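Local coordinates for beta-fructofuranosidase (PDB 6NOB), which probably hydrolyses terminal beta-D-fructofuranoside units of sugars such as sucrose, as a beta-fructofuranosidase of glycoside hydrolase family 32, at residues E359-L363 and N417-V423; T386-L392 and Q404-G410; C429-Y435 and S473-E477. All blocks are in the same frame, centred on the assembly; numbering follows the deposited sequence.

Overall arrangement
Within the propeller, interaction 2 lies in the chain loop closed by interaction 1; interaction 3 follows both, toward the C-terminal beta-sandwich. Interaction 1, partly buried, joins strands of two different sheets with few direct bonds, a lysine and a water. Interaction 2 is fully buried and pairs two neighbouring strands of one sheet through a regular backbone ladder. The two share that second sheet, to which strand 418-428 also belongs, and touch where Leu363 and Leu421 pack on Tyr408. Interaction 3, also buried, depends on charge and aromatic stacking between a loop and strand 468-481. It meets interaction 2 at Gln404 and Asp430, whereas interactions 1 and 3 stay about 11 Å apart at their nearest atoms.

Interaction 1. Residues E359-L363 and N417-V423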
# COMPACT_ATOMS: atom_id res chain seq x y z
N GLU A 359 -17.56 -13.57 -15.31
CA GLU A 359 -18.88 -12.95 -15.21
C GLU A 359 -19.00 -11.68 -16.04
O GLU A 359 -20.05 -11.03 -16.00
CB GLU A 359 -19.21 -12.64 -13.75
CG GLU A 359 -19.19 -13.86 -12.83
CD GLU A 359 -20.54 -14.54 -12.73
OE1 GLU A 359 -20.61 -15.66 -12.20
OE2 GLU A 359 -21.54 -13.94 -13.18
N GLY A 360 -17.97 -11.30 -16.79
CA GLY A 360 -17.99 -10.06 -17.53
C GLY A 360 -17.43 -8.91 -16.71
O GLY A 360 -17.12 -9.06 -15.53
N PRO A 361 -17.28 -7.74 -17.34
CA PRO A 361 -16.81 -6.56 -16.60
C PRO A 361 -17.92 -5.99 -15.73
O PRO A 361 -18.95 -5.54 -16.23
CB PRO A 361 -16.41 -5.59 -17.72
CG PRO A 361 -17.28 -5.98 -18.87
CD PRO A 361 -17.43 -7.48 -18.78
N VAL A 362 -17.70 -6.02 -14.41
CA VAL A 362 -18.67 -5.41 -13.50
C VAL A 362 -18.62 -3.89 -13.61
O VAL A 362 -19.62 -3.21 -13.32
CB VAL A 362 -18.41 -5.89 -12.05
CG1 VAL A 362 -17.11 -5.30 -11.52
CG2 VAL A 362 -19.57 -5.52 -11.15
N LEU A 363 -17.49 -3.34 -14.05
CA LEU A 363 -17.31 -1.90 -14.14
C LEU A 363 -16.30 -1.58 -15.23
O LEU A 363 -15.26 -2.24 -15.33
CB LEU A 363 -16.85 -1.31 -12.80
CG LEU A 363 -16.59 0.20 -12.78
CD1 LEU A 363 -17.90 0.96 -12.96
CD2 LEU A 363 -15.89 0.63 -11.50
N ASN A 417 -26.05 -9.83 -19.29
CA ASN A 417 -24.63 -10.10 -19.47
C ASN A 417 -23.86 -10.07 -18.16
O ASN A 417 -22.66 -9.80 -18.14
CB ASN A 417 -24.02 -9.12 -20.47
CG ASN A 417 -24.87 -8.97 -21.72
OD1 ASN A 417 -25.51 -9.91 -22.17
ND2 ASN A 417 -24.88 -7.76 -22.28
N GLY A 418 -24.53 -10.36 -17.05
CA GLY A 418 -23.87 -10.52 -15.77
C GLY A 418 -24.08 -9.35 -14.83
O GLY A 418 -24.80 -8.39 -15.13
N PRO A 419 -23.45 -9.42 -13.65
CA PRO A 419 -23.61 -8.35 -12.66
C PRO A 419 -22.91 -7.08 -13.13
O PRO A 419 -21.77 -7.11 -13.61
CB PRO A 419 -22.95 -8.92 -11.40
CG PRO A 419 -22.78 -10.40 -11.67
CD PRO A 419 -22.61 -10.52 -13.15
N LYS A 420 -23.60 -5.95 -12.98
CA LYS A 420 -23.09 -4.65 -13.37
C LYS A 420 -23.32 -3.67 -12.23
O LYS A 420 -24.38 -3.65 -11.62
CB LYS A 420 -23.77 -4.13 -14.64
CG LYS A 420 -23.73 -5.10 -15.82
CD LYS A 420 -22.33 -5.23 -16.40
CE LYS A 420 -22.30 -6.23 -17.55
NZ LYS A 420 -20.91 -6.59 -17.95
N LEU A 421 -22.31 -2.84 -11.96
CA LEU A 421 -22.45 -1.78 -10.97
C LEU A 421 -23.10 -0.57 -11.64
O LEU A 421 -22.50 0.06 -12.51
CB LEU A 421 -21.10 -1.40 -10.37
CG LEU A 421 -21.14 -0.16 -9.48
CD1 LEU A 421 -22.01 -0.41 -8.25
CD2 LEU A 421 -19.74 0.27 -9.07
N ASP A 422 -24.33 -0.27 -11.25
CA ASP A 422 -25.02 0.94 -11.71
C ASP A 422 -24.45 2.12 -10.93
O ASP A 422 -24.85 2.37 -9.79
CB ASP A 422 -26.53 0.80 -11.52
CG ASP A 422 -27.30 2.00 -12.05
OD1 ASP A 422 -26.70 2.83 -12.76
OD2 ASP A 422 -28.51 2.11 -11.74
N VAL A 423 -23.52 2.84 -11.54
CA VAL A 423 -22.81 3.91 -10.85
C VAL A 423 -23.77 5.08 -10.62
O VAL A 423 -24.32 5.64 -11.57
CB VAL A 423 -21.58 4.36 -11.63
CG1 VAL A 423 -20.84 5.46 -10.87
CG2 VAL A 423 -20.66 3.18 -11.91
O HOH W 1 -20.39 -8.31 -15.72
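Asn417 and Gly418 lead into the strand beside Glu359, with Gly418 CA 3.9 Å from Glu359 O. Gly418 has a positive phi, and a beta carbon here would run into that carbonyl oxygen. Pro419 then sets its ring against the side chain of Glu359, CD lying 3.6 Å from OE2, while Glu359 OE1 is engaged by Ser345 and Arg357. The carbonyl of Pro419 accepts a CA-H...O contact from Val362 CA at 3.5 Å and a hydrogen bond of 2.8 Å from a water, which also donates to Glu359 O at 2.8 Å. Lys420 starts away from 359-363, but its chain folds back through two m torsions so that NZ donates to Pro361 O at 2.8 Å and to the same water at 2.9 Å. At Leu421 the backbones meet directly: N donates to Val362 O at 3.0 Å, almost linearly. Farther on the contact is apolar, with Leu421 CD2 4.4 Å and Val423 CG2 3.7 Å from Leu363 CD1. The two strands run roughly parallel, 31° apart and 6.1 Å between axes, too far for a continuous ladder. Here a single direct backbone bond, supplemented by Lys420 and one water, joins the last strands of two successive four-stranded blades in the five-bladed beta-propeller of family GH32.

Interaction 2. Residues T386-L392 and Q404-G410; sequences TVAVGAL and QVRWYAG
Tyr408 and Leu392 bury the most surface in this antiparallel pairing of two extended strands. Tyr408 pairs with Ala388 through two hydrogen bonds, Ala388 N-Tyr408 O 2.7 Å and Tyr408 N-Ala388 O 2.6 Å. Its m rotamer carries the ring along the sheet, CD1 4.2 Å from Ala388 CB, with Gly390 N at the ring edge, and its OH is hydrogen-bonded to Asp365 and Tyr374. Thr386-Gly410 (Thr386 N-Gly410 O 3.0 Å, Gly410 N-Thr386 O 2.9 Å) and Gly390-Arg406 (Gly390 N-Arg406 O 2.9 Å, Arg406 N-Gly390 O 2.7 Å) flank it as further hydrogen-bonded pairs. Val387-Ala409, Val389-Trp407 and Ala391-Val405 alternate as non-hydrogen-bonded pairs. This beta hairpin is the middle pair of a propeller blade, axes 4.5 Å apart at 154°. Leu392, in the mt rotamer, closes the ladder with a weak hydrogen bond from its N to Gln404 O at 3.3 Å, and CD2 comes within 4.2 Å of Tyr408 OH. On the face opposite Tyr408, Val389 CG1 meets Val405 CG1 at 3.6 Å.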
# COMPACT_ATOMS: atom_id res chain seq x y z
N THR A 386 -23.22 -0.70 -2.84
CA THR A 386 -22.07 -1.37 -3.44
C THR A 386 -21.04 -0.34 -3.88
O THR A 386 -21.39 0.66 -4.52
CB THR A 386 -22.51 -2.23 -4.63
OG1 THR A 386 -23.39 -3.26 -4.18
CG2 THR A 386 -21.29 -2.87 -5.30
N VAL A 387 -19.78 -0.58 -3.55
CA VAL A 387 -18.69 0.35 -3.84
C VAL A 387 -17.59 -0.38 -4.59
O VAL A 387 -17.16 -1.46 -4.17
CB VAL A 387 -18.13 0.98 -2.54
CG1 VAL A 387 -17.00 1.95 -2.88
CG2 VAL A 387 -19.23 1.68 -1.76
N ALA A 388 -17.13 0.21 -5.69
CA ALA A 388 -15.94 -0.24 -6.40
C ALA A 388 -14.84 0.80 -6.27
O ALA A 388 -15.11 2.01 -6.34
CB ALA A 388 -16.23 -0.51 -7.87
N VAL A 389 -13.61 0.34 -6.06
CA VAL A 389 -12.45 1.19 -5.88
C VAL A 389 -11.33 0.68 -6.78
O VAL A 389 -11.06 -0.52 -6.80
CB VAL A 389 -11.99 1.22 -4.40
CG1 VAL A 389 -10.77 2.10 -4.24
CG2 VAL A 389 -13.11 1.70 -3.50
N GLY A 390 -10.70 1.59 -7.52
CA GLY A 390 -9.62 1.20 -8.41
C GLY A 390 -8.79 2.40 -8.82
O GLY A 390 -9.25 3.54 -8.77
N ALA A 391 -7.56 2.12 -9.25
CA ALA A 391 -6.60 3.14 -9.63
C ALA A 391 -6.45 3.18 -11.15
O ALA A 391 -6.53 2.15 -11.83
CB ALA A 391 -5.24 2.88 -8.98
N LEU A 392 -6.22 4.38 -11.68
CA LEU A 392 -6.20 4.63 -13.11
C LEU A 392 -4.76 4.85 -13.57
O LEU A 392 -4.16 5.89 -13.28
CB LEU A 392 -7.07 5.83 -13.46
CG LEU A 392 -8.55 5.64 -13.11
CD1 LEU A 392 -9.30 6.96 -13.15
CD2 LEU A 392 -9.18 4.62 -14.05
N GLN A 404 -4.59 8.68 -9.73
CA GLN A 404 -5.47 8.76 -8.59
C GLN A 404 -6.30 7.49 -8.45
O GLN A 404 -6.55 6.78 -9.43
CB GLN A 404 -6.40 9.97 -8.73
CG GLN A 404 -5.71 11.30 -8.50
CD GLN A 404 -5.56 11.62 -7.03
OE1 GLN A 404 -4.67 11.09 -6.35
NE2 GLN A 404 -6.44 12.48 -6.52
N VAL A 405 -6.72 7.21 -7.22
CA VAL A 405 -7.58 6.07 -6.92
C VAL A 405 -9.02 6.56 -6.86
O VAL A 405 -9.33 7.48 -6.09
CB VAL A 405 -7.16 5.40 -5.60
CG1 VAL A 405 -8.18 4.34 -5.20
CG2 VAL A 405 -5.77 4.78 -5.74
N ARG A 406 -9.89 5.97 -7.67
CA ARG A 406 -11.28 6.39 -7.79
C ARG A 406 -12.20 5.40 -7.10
O ARG A 406 -11.99 4.18 -7.18
CB ARG A 406 -11.67 6.53 -9.26
CG ARG A 406 -12.99 7.25 -9.49
CD ARG A 406 -13.01 7.96 -10.84
NE ARG A 406 -14.07 8.97 -10.89
CZ ARG A 406 -13.93 10.22 -10.46
NH1 ARG A 406 -12.77 10.62 -9.96
NH2 ARG A 406 -14.95 11.07 -10.54
N TRP A 407 -13.23 5.91 -6.43
CA TRP A 407 -14.30 5.08 -5.90
C TRP A 407 -15.59 5.32 -6.68
O TRP A 407 -15.84 6.43 -7.18
CB TRP A 407 -14.54 5.33 -4.40
CG TRP A 407 -14.95 6.73 -4.02
CD1 TRP A 407 -14.14 7.71 -3.52
CD2 TRP A 407 -16.27 7.30 -4.07
NE1 TRP A 407 -14.86 8.85 -3.28
CE2 TRP A 407 -16.17 8.63 -3.60
CE3 TRP A 407 -17.52 6.82 -4.47
CZ2 TRP A 407 -17.28 9.48 -3.53
CZ3 TRP A 407 -18.62 7.66 -4.40
CH2 TRP A 407 -18.49 8.98 -3.93
N TYR A 408 -16.40 4.27 -6.80
CA TYR A 408 -17.66 4.31 -7.52
C TYR A 408 -18.72 3.64 -6.66
O TYR A 408 -18.56 2.48 -6.28
CB TYR A 408 -17.56 3.60 -8.88
CG TYR A 408 -16.28 3.85 -9.67
CD1 TYR A 408 -15.09 3.23 -9.30
CD2 TYR A 408 -16.29 4.66 -10.79
CE1 TYR A 408 -13.93 3.45 -10.03
CE2 TYR A 408 -15.13 4.88 -11.52
CZ TYR A 408 -13.96 4.27 -11.13
OH TYR A 408 -12.81 4.49 -11.86
N ALA A 409 -19.81 4.36 -6.38
CA ALA A 409 -20.85 3.86 -5.50
C ALA A 409 -22.17 3.76 -6.25
O ALA A 409 -22.51 4.63 -7.05
CB ALA A 409 -21.02 4.77 -4.27
N GLY A 410 -22.91 2.69 -5.99
CA GLY A 410 -24.18 2.49 -6.66
C GLY A 410 -24.81 1.17 -6.29
O GLY A 410 -24.53 0.60 -5.23

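Interaction 3. Residues C429-Y435 and S473-E477; sequences CDFGTGY and SLPRE
The guanidinium of Arg476 lies flat on the ring of Tyr435, the two planes only 1° apart and their centres 4.1 Å apart. This is an off-centre cation-pi stack, with Arg476 CZ displaced 33° from the ring normal and NH1 3.5 Å from Tyr435 CZ. The backbones stay well separated, CA to CA being 7.7 Å for Tyr435 and Ser473 and 10.8 Å for Cys429 and Arg476, so side chains and waters make the contact. Segment 429-435 is an irregular link from strand 418-428 to strand 435-442. Asp430 shapes it through an Asx turn, Gly432 N donating to Asp430 OD1 at 3.0 Å, and Gly434 takes a positive phi of 92°. From strand 468-481, Arg476 reaches across with chi1 m and the remaining torsions near 180°. Within its guanidinium plane, Asp430 OD2 accepts from NH1 at 3.1 Å and from NH2 at 3.2 Å, a salt bridge by one carboxylate oxygen. A water lies 2.7 Å from Cys429 O and 2.9 Å from Arg476 NH1. A second is 2.8 Å from Tyr435 OH and 2.6 Å from Ser473 OG, which is also hydrogen-bonded to Gly452 N. Tyr435, with chi1 t, also presents its edge to Ser473, CE1 to CB 3.6 Å. Glu593 and Ser604, from the C-terminal beta-sandwich that follows the propeller in GH32 enzymes, are further partners: Arg476 binds both, and Asp430 binds Ser604. The buried arginine therefore has its charge balanced by two acids, one from each domain, so that this cluster also ties the propeller to the sandwich.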
# COMPACT_ATOMS: atom_id res chain seq x y z
N CYS A 429 -10.62 8.97 -3.86
CA CYS A 429 -10.48 8.58 -2.46
C CYS A 429 -9.62 9.56 -1.68
O CYS A 429 -9.79 9.69 -0.46
CB CYS A 429 -9.87 7.18 -2.35
SG CYS A 429 -10.86 5.83 -3.02
N ASP A 430 -8.69 10.23 -2.34
CA ASP A 430 -7.70 11.07 -1.67
C ASP A 430 -7.32 12.20 -2.61
O ASP A 430 -6.83 11.95 -3.71
CB ASP A 430 -6.47 10.25 -1.28
CG ASP A 430 -5.58 10.97 -0.29
OD1 ASP A 430 -4.93 11.96 -0.68
OD2 ASP A 430 -5.53 10.53 0.88
N PHE A 431 -7.53 13.45 -2.17
CA PHE A 431 -7.32 14.59 -3.05
C PHE A 431 -5.88 15.10 -3.03
O PHE A 431 -5.60 16.15 -3.62
CB PHE A 431 -8.31 15.72 -2.70
CG PHE A 431 -8.05 16.42 -1.38
CD1 PHE A 431 -7.14 17.46 -1.29
CD2 PHE A 431 -8.77 16.07 -0.25
CE1 PHE A 431 -6.91 18.11 -0.08
CE2 PHE A 431 -8.56 16.71 0.96
CZ PHE A 431 -7.63 17.74 1.05
N GLY A 432 -4.96 14.38 -2.39
CA GLY A 432 -3.55 14.70 -2.49
C GLY A 432 -2.90 14.01 -3.67
O GLY A 432 -3.46 14.00 -4.77
N THR A 433 -1.72 13.43 -3.46
CA THR A 433 -1.08 12.63 -4.50
C THR A 433 -0.22 11.55 -3.86
O THR A 433 0.37 11.75 -2.80
CB THR A 433 -0.23 13.50 -5.44
OG1 THR A 433 0.27 12.68 -6.51
CG2 THR A 433 0.94 14.13 -4.70
N GLY A 434 -0.17 10.39 -4.52
CA GLY A 434 0.66 9.30 -4.07
C GLY A 434 -0.02 8.31 -3.16
O GLY A 434 0.59 7.29 -2.81
N TYR A 435 -1.25 8.57 -2.74
CA TYR A 435 -2.06 7.59 -2.02
C TYR A 435 -2.54 6.57 -3.04
O TYR A 435 -3.42 6.87 -3.86
CB TYR A 435 -3.21 8.28 -1.30
CG TYR A 435 -4.13 7.35 -0.54
CD1 TYR A 435 -3.80 6.89 0.72
CD2 TYR A 435 -5.35 6.96 -1.09
CE1 TYR A 435 -4.64 6.05 1.43
CE2 TYR A 435 -6.20 6.12 -0.39
CZ TYR A 435 -5.84 5.67 0.87
OH TYR A 435 -6.69 4.83 1.56
N SER A 473 -0.44 4.06 4.56
CA SER A 473 -1.30 5.05 5.18
C SER A 473 -1.71 4.60 6.58
O SER A 473 -1.49 3.45 6.99
CB SER A 473 -2.53 5.28 4.30
OG SER A 473 -3.42 4.18 4.38
N LEU A 474 -2.27 5.53 7.34
CA LEU A 474 -2.92 5.07 8.56
C LEU A 474 -4.27 4.44 8.21
O LEU A 474 -4.96 4.93 7.31
CB LEU A 474 -3.11 6.23 9.54
CG LEU A 474 -1.83 6.78 10.17
CD1 LEU A 474 -2.10 8.08 10.93
CD2 LEU A 474 -1.18 5.75 11.09
N PRO A 475 -4.64 3.34 8.86
CA PRO A 475 -5.85 2.61 8.44
C PRO A 475 -7.10 3.47 8.56
O PRO A 475 -7.35 4.11 9.59
CB PRO A 475 -5.90 1.41 9.39
CG PRO A 475 -5.01 1.78 10.54
CD PRO A 475 -3.95 2.68 9.98
N ARG A 476 -7.89 3.49 7.49
CA ARG A 476 -9.10 4.31 7.41
C ARG A 476 -10.34 3.43 7.41
O ARG A 476 -10.37 2.37 6.76
CB ARG A 476 -9.08 5.19 6.16
CG ARG A 476 -7.94 6.19 6.14
CD ARG A 476 -7.84 6.90 4.81
NE ARG A 476 -6.59 7.64 4.69
CZ ARG A 476 -6.24 8.37 3.64
NH1 ARG A 476 -7.06 8.47 2.60
NH2 ARG A 476 -5.08 9.01 3.62
N GLU A 477 -11.36 3.86 8.14
CA GLU A 477 -12.66 3.21 8.13
C GLU A 477 -13.53 3.85 7.05
O GLU A 477 -13.50 5.07 6.86
CB GLU A 477 -13.35 3.32 9.49
CG GLU A 477 -14.68 2.60 9.59
CD GLU A 477 -15.37 2.79 10.93
OE1 GLU A 477 -14.68 3.21 11.89
OE2 GLU A 477 -16.58 2.52 11.03
O HOH W 2 -9.68 7.90 1.56
O HOH W 3 -6.01 4.20 4.17